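Local coordinates for killer cell lectin-like receptor 3 (Mus musculus, PDB 3C8J), which serves as a natural killer cell receptor for class I MHC molecules and works as a disulfide-linked homodimer, at residues A[128-140]-A[184-196]. The protein carries 4 engineered substitutions. Numbering follows the deposited sequence.
Sequences QRHVIPGNYWIGL and IDCNIPYYCICGK. Engineered in segment 128-140: G134 (natural residue Glu).
W137 and Y191 meet where W137 N donates to Y191 O (2.9 Å) from above the carbonyl plane; W137 takes part in three of the four hydrogen bonds between the segments. Its O accepts from I193 N (3.2 Å), pairing strands 136-138 and 190-196 in parallel. A weak bond from Y191 N to N135 O, bent to 129°, begins the ladder. With CG anti to its carbonyl carbon (chi1 -71°), the indole extends to the loop ahead of strand 190-196, where NE1 donates to I188 O (3.0 Å) in the ring plane; tryptophan suits the place, joining one N-H to a broad apolar surface. Y190 CB lies over the five-membered ring, while W137 CH2 packs on I184 CG2 (3.6 Å). This parallel pair lies within the C-type lectin-like fold, whose disulfides here join C192 to C104 and C186 to C173. On the opposite sheet face from W137, the Y136 hydroxyl donates a hydrogen bond to I132 O (2.7 Å), so tyrosine supplies an apolar ring and a polar end. Its ring lies between V131 CG2 and Y191, whose CB sits over one face, and I193 CG1 packs on Y136 CB (3.5 Å), its apolar branch suiting a buried site. Within the type I turn D185-I188, I188 N donates to D185 O and N187 N to D185 OD2, the latter an Asx turn suited to aspartate.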
ATOM      1  N   GLN A 128      -4.576   2.655  12.098  1.00 50.61           N
ATOM      2  CA  GLN A 128      -5.623   3.404  12.776  1.00 50.18           C
ATOM      3  C   GLN A 128      -6.204   4.534  11.920  1.00 50.69           C
ATOM      4  O   GLN A 128      -7.422   4.793  11.942  1.00 50.92           O
ATOM      5  CB  GLN A 128      -5.126   3.924  14.102  1.00 49.90           C
ATOM      6  CG  GLN A 128      -4.685   2.832  15.027  1.00 48.48           C
ATOM      7  CD  GLN A 128      -4.047   3.355  16.291  1.00 47.72           C
ATOM      8  OE1 GLN A 128      -3.170   4.216  16.266  1.00 47.98           O
ATOM      9  NE2 GLN A 128      -4.486   2.830  17.415  1.00 50.62           N
ATOM     10  N   ARG A 129      -5.345   5.205  11.154  1.00 50.30           N
ATOM     11  CA  ARG A 129      -5.830   6.161  10.178  1.00 49.34           C
ATOM     12  C   ARG A 129      -6.683   5.447   9.124  1.00 49.21           C
ATOM     13  O   ARG A 129      -7.612   6.018   8.600  1.00 48.36           O
ATOM     14  CB  ARG A 129      -4.664   6.878   9.504  1.00 49.26           C
ATOM     15  CG  ARG A 129      -3.966   7.918  10.357  1.00 48.93           C
ATOM     16  CD  ARG A 129      -2.855   8.644   9.553  1.00 49.57           C
ATOM     17  NE  ARG A 129      -1.483   8.153   9.826  1.00 50.46           N
ATOM     18  CZ  ARG A 129      -0.736   7.521   8.921  1.00 50.66           C
ATOM     19  NH1 ARG A 129      -1.205   7.303   7.703  1.00 51.56           N
ATOM     20  NH2 ARG A 129       0.482   7.114   9.212  1.00 50.52           N
ATOM     21  N   HIS A 130      -6.352   4.193   8.808  1.00 49.88           N
ATOM     22  CA  HIS A 130      -6.964   3.509   7.672  1.00 50.18           C
ATOM     23  C   HIS A 130      -8.345   2.937   8.008  1.00 50.61           C
ATOM     24  O   HIS A 130      -9.339   3.120   7.307  1.00 49.60           O
ATOM     25  CB  HIS A 130      -6.074   2.361   7.237  1.00 50.23           C
ATOM     26  CG  HIS A 130      -6.714   1.496   6.210  1.00 50.36           C
ATOM     27  ND1 HIS A 130      -6.857   1.896   4.898  1.00 50.68           N
ATOM     28  CD2 HIS A 130      -7.328   0.295   6.314  1.00 48.59           C
ATOM     29  CE1 HIS A 130      -7.498   0.956   4.224  1.00 52.72           C
ATOM     30  NE2 HIS A 130      -7.806  -0.021   5.068  1.00 54.34           N
ATOM     31  N   VAL A 131      -8.356   2.215   9.114  1.00 51.40           N
ATOM     32  CA  VAL A 131      -9.465   1.414   9.547  1.00 51.54           C
ATOM     33  C   VAL A 131     -10.784   2.203   9.538  1.00 52.39           C
ATOM     34  O   VAL A 131     -10.809   3.404   9.869  1.00 52.48           O
ATOM     35  CB  VAL A 131      -9.048   0.842  10.907  1.00 51.57           C
ATOM     36  CG1 VAL A 131      -9.975   1.210  12.044  1.00 50.94           C
ATOM     37  CG2 VAL A 131      -8.678  -0.651  10.785  1.00 51.46           C
ATOM     38  N   ILE A 132     -11.868   1.546   9.110  1.00 52.56           N
ATOM     39  CA  ILE A 132     -13.206   2.088   9.305  1.00 53.12           C
ATOM     40  C   ILE A 132     -13.438   2.036  10.814  1.00 52.72           C
ATOM     41  O   ILE A 132     -13.017   1.075  11.426  1.00 52.49           O
ATOM     42  CB  ILE A 132     -14.268   1.246   8.573  1.00 53.58           C
ATOM     43  CG1 ILE A 132     -14.293   1.577   7.083  1.00 54.02           C
ATOM     44  CG2 ILE A 132     -15.662   1.516   9.156  1.00 54.46           C
ATOM     45  CD1 ILE A 132     -14.726   0.425   6.214  1.00 54.54           C
ATOM     46  N   PRO A 133     -14.051   3.078  11.428  1.00 53.28           N
ATOM     47  CA  PRO A 133     -14.274   3.033  12.905  1.00 53.39           C
ATOM     48  C   PRO A 133     -14.789   1.676  13.372  1.00 54.12           C
ATOM     49  O   PRO A 133     -15.781   1.181  12.844  1.00 55.38           O
ATOM     50  CB  PRO A 133     -15.331   4.101  13.134  1.00 52.48           C
ATOM     51  CG  PRO A 133     -15.060   5.102  12.084  1.00 52.91           C
ATOM     52  CD  PRO A 133     -14.533   4.356  10.856  1.00 52.75           C
ATOM     53  N   GLY A 134     -14.079   1.052  14.302  1.00 54.33           N
ATOM     54  CA  GLY A 134     -14.477  -0.237  14.843  1.00 54.77           C
ATOM     55  C   GLY A 134     -13.387  -0.757  15.761  1.00 55.42           C
ATOM     56  O   GLY A 134     -12.490  -0.009  16.158  1.00 55.79           O
ATOM     57  N   ASN A 135     -13.473  -2.040  16.100  1.00 55.55           N
ATOM     58  CA  ASN A 135     -12.484  -2.710  16.915  1.00 55.68           C
ATOM     59  C   ASN A 135     -12.007  -3.962  16.208  1.00 56.10           C
ATOM     60  O   ASN A 135     -12.823  -4.787  15.783  1.00 57.15           O
ATOM     61  CB  ASN A 135     -13.080  -3.057  18.262  1.00 55.41           C
ATOM     62  CG  ASN A 135     -13.547  -1.841  19.000  1.00 55.78           C
ATOM     63  OD1 ASN A 135     -14.658  -1.799  19.510  1.00 56.56           O
ATOM     64  ND2 ASN A 135     -12.707  -0.814  19.040  1.00 56.77           N
ATOM     65  N   TYR A 136     -10.689  -4.110  16.087  1.00 55.18           N
ATOM     66  CA  TYR A 136     -10.111  -5.176  15.284  1.00 54.82           C
ATOM     67  C   TYR A 136      -9.149  -6.038  16.108  1.00 55.15           C
ATOM     68  O   TYR A 136      -8.159  -5.539  16.665  1.00 55.81           O
ATOM     69  CB  TYR A 136      -9.354  -4.570  14.090  1.00 54.17           C
ATOM     70  CG  TYR A 136     -10.209  -3.780  13.146  1.00 53.18           C
ATOM     71  CD1 TYR A 136     -10.639  -2.507  13.480  1.00 53.53           C
ATOM     72  CD2 TYR A 136     -10.558  -4.286  11.904  1.00 52.86           C
ATOM     73  CE1 TYR A 136     -11.429  -1.767  12.632  1.00 53.53           C
ATOM     74  CE2 TYR A 136     -11.337  -3.525  11.022  1.00 53.29           C
ATOM     75  CZ  TYR A 136     -11.765  -2.265  11.409  1.00 52.55           C
ATOM     76  OH  TYR A 136     -12.551  -1.507  10.609  1.00 51.90           O
ATOM     77  N   TRP A 137      -9.429  -7.329  16.194  1.00 54.97           N
ATOM     78  CA  TRP A 137      -8.488  -8.246  16.805  1.00 54.66           C
ATOM     79  C   TRP A 137      -7.174  -8.201  16.021  1.00 54.74           C
ATOM     80  O   TRP A 137      -7.174  -8.069  14.788  1.00 54.41           O
ATOM     81  CB  TRP A 137      -9.049  -9.655  16.807  1.00 54.29           C
ATOM     82  CG  TRP A 137     -10.184  -9.875  17.767  1.00 54.87           C
ATOM     83  CD1 TRP A 137     -11.428 -10.330  17.455  1.00 55.06           C
ATOM     84  CD2 TRP A 137     -10.179  -9.679  19.205  1.00 54.77           C
ATOM     85  NE1 TRP A 137     -12.197 -10.438  18.594  1.00 55.17           N
ATOM     86  CE2 TRP A 137     -11.457 -10.048  19.679  1.00 54.80           C
ATOM     87  CE3 TRP A 137      -9.228  -9.227  20.124  1.00 54.18           C
ATOM     88  CZ2 TRP A 137     -11.811  -9.968  21.031  1.00 54.33           C
ATOM     89  CZ3 TRP A 137      -9.578  -9.159  21.469  1.00 54.75           C
ATOM     90  CH2 TRP A 137     -10.860  -9.526  21.909  1.00 54.34           C
ATOM     91  N   ILE A 138      -6.060  -8.260  16.748  1.00 54.77           N
ATOM     92  CA  ILE A 138      -4.742  -8.386  16.130  1.00 54.63           C
ATOM     93  C   ILE A 138      -4.007  -9.543  16.809  1.00 54.90           C
ATOM     94  O   ILE A 138      -4.468 -10.044  17.836  1.00 54.92           O
ATOM     95  CB  ILE A 138      -3.930  -7.065  16.148  1.00 54.39           C
ATOM     96  CG1 ILE A 138      -3.620  -6.616  17.575  1.00 54.45           C
ATOM     97  CG2 ILE A 138      -4.675  -5.976  15.415  1.00 54.31           C
ATOM     98  CD1 ILE A 138      -2.695  -5.398  17.615  1.00 54.21           C
ATOM     99  N   GLY A 139      -2.894  -9.989  16.225  1.00 55.20           N
ATOM    100  CA  GLY A 139      -2.216 -11.203  16.684  1.00 55.54           C
ATOM    101  C   GLY A 139      -1.340 -10.989  17.907  1.00 56.16           C
ATOM    102  O   GLY A 139      -0.149 -11.308  17.890  1.00 56.31           O
ATOM    103  N   LEU A 140      -1.924 -10.436  18.964  1.00 56.18           N
ATOM    104  CA  LEU A 140      -1.240 -10.304  20.228  1.00 56.58           C
ATOM    105  C   LEU A 140      -2.149 -10.819  21.332  1.00 57.30           C
ATOM    106  O   LEU A 140      -3.198 -10.220  21.616  1.00 56.86           O
ATOM    107  CB  LEU A 140      -0.818  -8.855  20.487  1.00 56.57           C
ATOM    108  CG  LEU A 140      -0.132  -8.556  21.829  1.00 55.22           C
ATOM    109  CD1 LEU A 140       1.171  -9.281  21.911  1.00 53.78           C
ATOM    110  CD2 LEU A 140       0.100  -7.067  21.973  1.00 55.97           C
ATOM    111  N   ILE A 184      -8.690  -7.079  26.144  1.00 61.40           N
ATOM    112  CA  ILE A 184     -10.026  -7.520  26.561  1.00 61.11           C
ATOM    113  C   ILE A 184     -10.246  -9.027  26.328  1.00 61.11           C
ATOM    114  O   ILE A 184      -9.477  -9.666  25.603  1.00 60.90           O
ATOM    115  CB  ILE A 184     -11.131  -6.636  25.890  1.00 60.96           C
ATOM    116  CG1 ILE A 184     -12.370  -6.522  26.783  1.00 60.25           C
ATOM    117  CG2 ILE A 184     -11.415  -7.084  24.457  1.00 61.20           C
ATOM    118  CD1 ILE A 184     -13.096  -5.178  26.711  1.00 59.08           C
ATOM    119  N   ASP A 185     -11.277  -9.576  26.978  1.00 61.20           N
ATOM    120  CA  ASP A 185     -11.682 -10.981  26.842  1.00 61.17           C
ATOM    121  C   ASP A 185     -11.688 -11.418  25.388  1.00 60.78           C
ATOM    122  O   ASP A 185     -12.327 -10.785  24.555  1.00 61.14           O
ATOM    123  CB  ASP A 185     -13.074 -11.203  27.480  1.00 61.52           C
ATOM    124  CG  ASP A 185     -13.684 -12.580  27.145  1.00 61.85           C
ATOM    125  OD1 ASP A 185     -14.930 -12.702  27.177  1.00 61.49           O
ATOM    126  OD2 ASP A 185     -12.929 -13.533  26.849  1.00 62.42           O
ATOM    127  N   CYS A 186     -10.985 -12.513  25.101  1.00 60.47           N
ATOM    128  CA  CYS A 186     -10.801 -13.018  23.729  1.00 59.67           C
ATOM    129  C   CYS A 186     -12.088 -13.491  23.032  1.00 59.27           C
ATOM    130  O   CYS A 186     -12.090 -13.736  21.827  1.00 59.00           O
ATOM    131  CB  CYS A 186      -9.755 -14.134  23.728  1.00 59.55           C
ATOM    132  SG  CYS A 186      -8.162 -13.607  24.412  1.00 60.20           S
ATOM    133  N   ASN A 187     -13.171 -13.619  23.793  1.00 58.82           N
ATOM    134  CA  ASN A 187     -14.449 -14.082  23.260  1.00 58.48           C
ATOM    135  C   ASN A 187     -15.349 -12.965  22.757  1.00 57.97           C
ATOM    136  O   ASN A 187     -16.451 -13.228  22.266  1.00 58.07           O
ATOM    137  CB  ASN A 187     -15.215 -14.895  24.315  1.00 58.87           C
ATOM    138  CG  ASN A 187     -14.739 -16.332  24.414  1.00 59.50           C
ATOM    139  OD1 ASN A 187     -13.899 -16.779  23.623  1.00 60.72           O
ATOM    140  ND2 ASN A 187     -15.275 -17.064  25.388  1.00 58.61           N
ATOM    141  N   ILE A 188     -14.907 -11.720  22.898  1.00 57.09           N
ATOM    142  CA  ILE A 188     -15.701 -10.608  22.395  1.00 56.77           C
ATOM    143  C   ILE A 188     -15.704 -10.596  20.853  1.00 56.58           C
ATOM    144  O   ILE A 188     -14.647 -10.679  20.226  1.00 55.65           O
ATOM    145  CB  ILE A 188     -15.254  -9.254  22.987  1.00 56.84           C
ATOM    146  CG1 ILE A 188     -15.372  -9.291  24.512  1.00 56.62           C
ATOM    147  CG2 ILE A 188     -16.112  -8.105  22.421  1.00 56.76           C
ATOM    148  CD1 ILE A 188     -15.064  -7.987  25.201  1.00 55.83           C
ATOM    149  N   PRO A 189     -16.904 -10.535  20.250  1.00 56.62           N
ATOM    150  CA  PRO A 189     -17.013 -10.536  18.801  1.00 56.79           C
ATOM    151  C   PRO A 189     -16.555  -9.197  18.218  1.00 57.26           C
ATOM    152  O   PRO A 189     -17.272  -8.191  18.325  1.00 57.54           O
ATOM    153  CB  PRO A 189     -18.517 -10.745  18.552  1.00 57.03           C
ATOM    154  CG  PRO A 189     -19.147 -10.996  19.882  1.00 56.22           C
ATOM    155  CD  PRO A 189     -18.222 -10.452  20.907  1.00 56.56           C
ATOM    156  N   TYR A 190     -15.365  -9.189  17.620  1.00 57.18           N
ATOM    157  CA  TYR A 190     -14.842  -8.005  16.963  1.00 57.23           C
ATOM    158  C   TYR A 190     -14.462  -8.304  15.517  1.00 57.45           C
ATOM    159  O   TYR A 190     -14.443  -9.458  15.071  1.00 57.45           O
ATOM    160  CB  TYR A 190     -13.602  -7.477  17.692  1.00 57.05           C
ATOM    161  CG  TYR A 190     -13.866  -6.761  18.986  1.00 56.89           C
ATOM    162  CD1 TYR A 190     -12.911  -6.787  20.006  1.00 56.87           C
ATOM    163  CD2 TYR A 190     -15.066  -6.069  19.213  1.00 56.66           C
ATOM    164  CE1 TYR A 190     -13.127  -6.138  21.217  1.00 57.24           C
ATOM    165  CE2 TYR A 190     -15.303  -5.404  20.431  1.00 56.17           C
ATOM    166  CZ  TYR A 190     -14.316  -5.443  21.430  1.00 57.71           C
ATOM    167  OH  TYR A 190     -14.507  -4.822  22.661  1.00 58.10           O
ATOM    168  N   TYR A 191     -14.128  -7.253  14.791  1.00 57.79           N
ATOM    169  CA  TYR A 191     -13.530  -7.409  13.477  1.00 58.45           C
ATOM    170  C   TYR A 191     -12.130  -8.015  13.634  1.00 58.74           C
ATOM    171  O   TYR A 191     -11.706  -8.367  14.736  1.00 58.63           O
ATOM    172  CB  TYR A 191     -13.426  -6.062  12.804  1.00 58.24           C
ATOM    173  CG  TYR A 191     -14.732  -5.375  12.554  1.00 59.00           C
ATOM    174  CD1 TYR A 191     -14.822  -3.988  12.632  1.00 59.71           C
ATOM    175  CD2 TYR A 191     -15.877  -6.098  12.207  1.00 59.55           C
ATOM    176  CE1 TYR A 191     -16.018  -3.330  12.370  1.00 60.62           C
ATOM    177  CE2 TYR A 191     -17.087  -5.451  11.950  1.00 59.97           C
ATOM    178  CZ  TYR A 191     -17.149  -4.063  12.030  1.00 60.31           C
ATOM    179  OH  TYR A 191     -18.337  -3.401  11.780  1.00 59.94           O
ATOM    180  N   CYS A 192     -11.407  -8.106  12.531  1.00 59.10           N
ATOM    181  CA  CYS A 192     -10.208  -8.894  12.489  1.00 58.91           C
ATOM    182  C   CYS A 192      -9.300  -8.417  11.360  1.00 58.89           C
ATOM    183  O   CYS A 192      -9.777  -8.163  10.248  1.00 58.71           O
ATOM    184  CB  CYS A 192     -10.639 -10.335  12.268  1.00 59.07           C
ATOM    185  SG  CYS A 192      -9.365 -11.483  11.957  1.00 60.66           S
ATOM    186  N   ILE A 193      -8.005  -8.283  11.657  1.00 58.79           N
ATOM    187  CA  ILE A 193      -7.004  -7.894  10.658  1.00 58.96           C
ATOM    188  C   ILE A 193      -5.948  -8.966  10.432  1.00 59.21           C
ATOM    189  O   ILE A 193      -5.274  -9.386  11.373  1.00 58.80           O
ATOM    190  CB  ILE A 193      -6.244  -6.594  11.025  1.00 58.94           C
ATOM    191  CG1 ILE A 193      -7.214  -5.500  11.487  1.00 59.52           C
ATOM    192  CG2 ILE A 193      -5.427  -6.119   9.816  1.00 57.83           C
ATOM    193  CD1 ILE A 193      -6.562  -4.163  11.790  1.00 58.63           C
ATOM    194  N   CYS A 194      -5.793  -9.386   9.178  1.00 59.17           N
ATOM    195  CA  CYS A 194      -4.746 -10.333   8.819  1.00 59.12           C
ATOM    196  C   CYS A 194      -3.641  -9.562   8.132  1.00 58.92           C
ATOM    197  O   CYS A 194      -3.918  -8.613   7.417  1.00 59.75           O
ATOM    198  CB  CYS A 194      -5.280 -11.403   7.869  1.00 59.36           C
ATOM    199  SG  CYS A 194      -6.840 -12.192   8.325  1.00 59.15           S
ATOM    200  N   GLY A 195      -2.391  -9.956   8.328  1.00 58.53           N
ATOM    201  CA  GLY A 195      -1.297  -9.248   7.692  1.00 58.72           C
ATOM    202  C   GLY A 195      -0.172 -10.150   7.232  1.00 58.71           C
ATOM    203  O   GLY A 195       0.020 -11.206   7.791  1.00 58.20           O
ATOM    204  N   LYS A 196       0.567  -9.731   6.204  1.00 58.87           N
ATOM    205  CA  LYS A 196       1.682 -10.522   5.711  1.00 59.42           C
ATOM    206  C   LYS A 196       2.681  -9.707   4.865  1.00 59.03           C
ATOM    207  O   LYS A 196       2.270  -8.992   3.958  1.00 59.35           O
ATOM    208  CB  LYS A 196       1.155 -11.749   4.963  1.00 59.45           C
ATOM    209  CG  LYS A 196       1.981 -12.211   3.763  1.00 61.60           C
ATOM    210  CD  LYS A 196       2.026 -13.731   3.672  1.00 63.92           C
ATOM    211  CE  LYS A 196       3.205 -14.268   4.451  1.00 65.66           C
ATOM    212  NZ  LYS A 196       3.400 -15.721   4.206  1.00 69.12           N
TER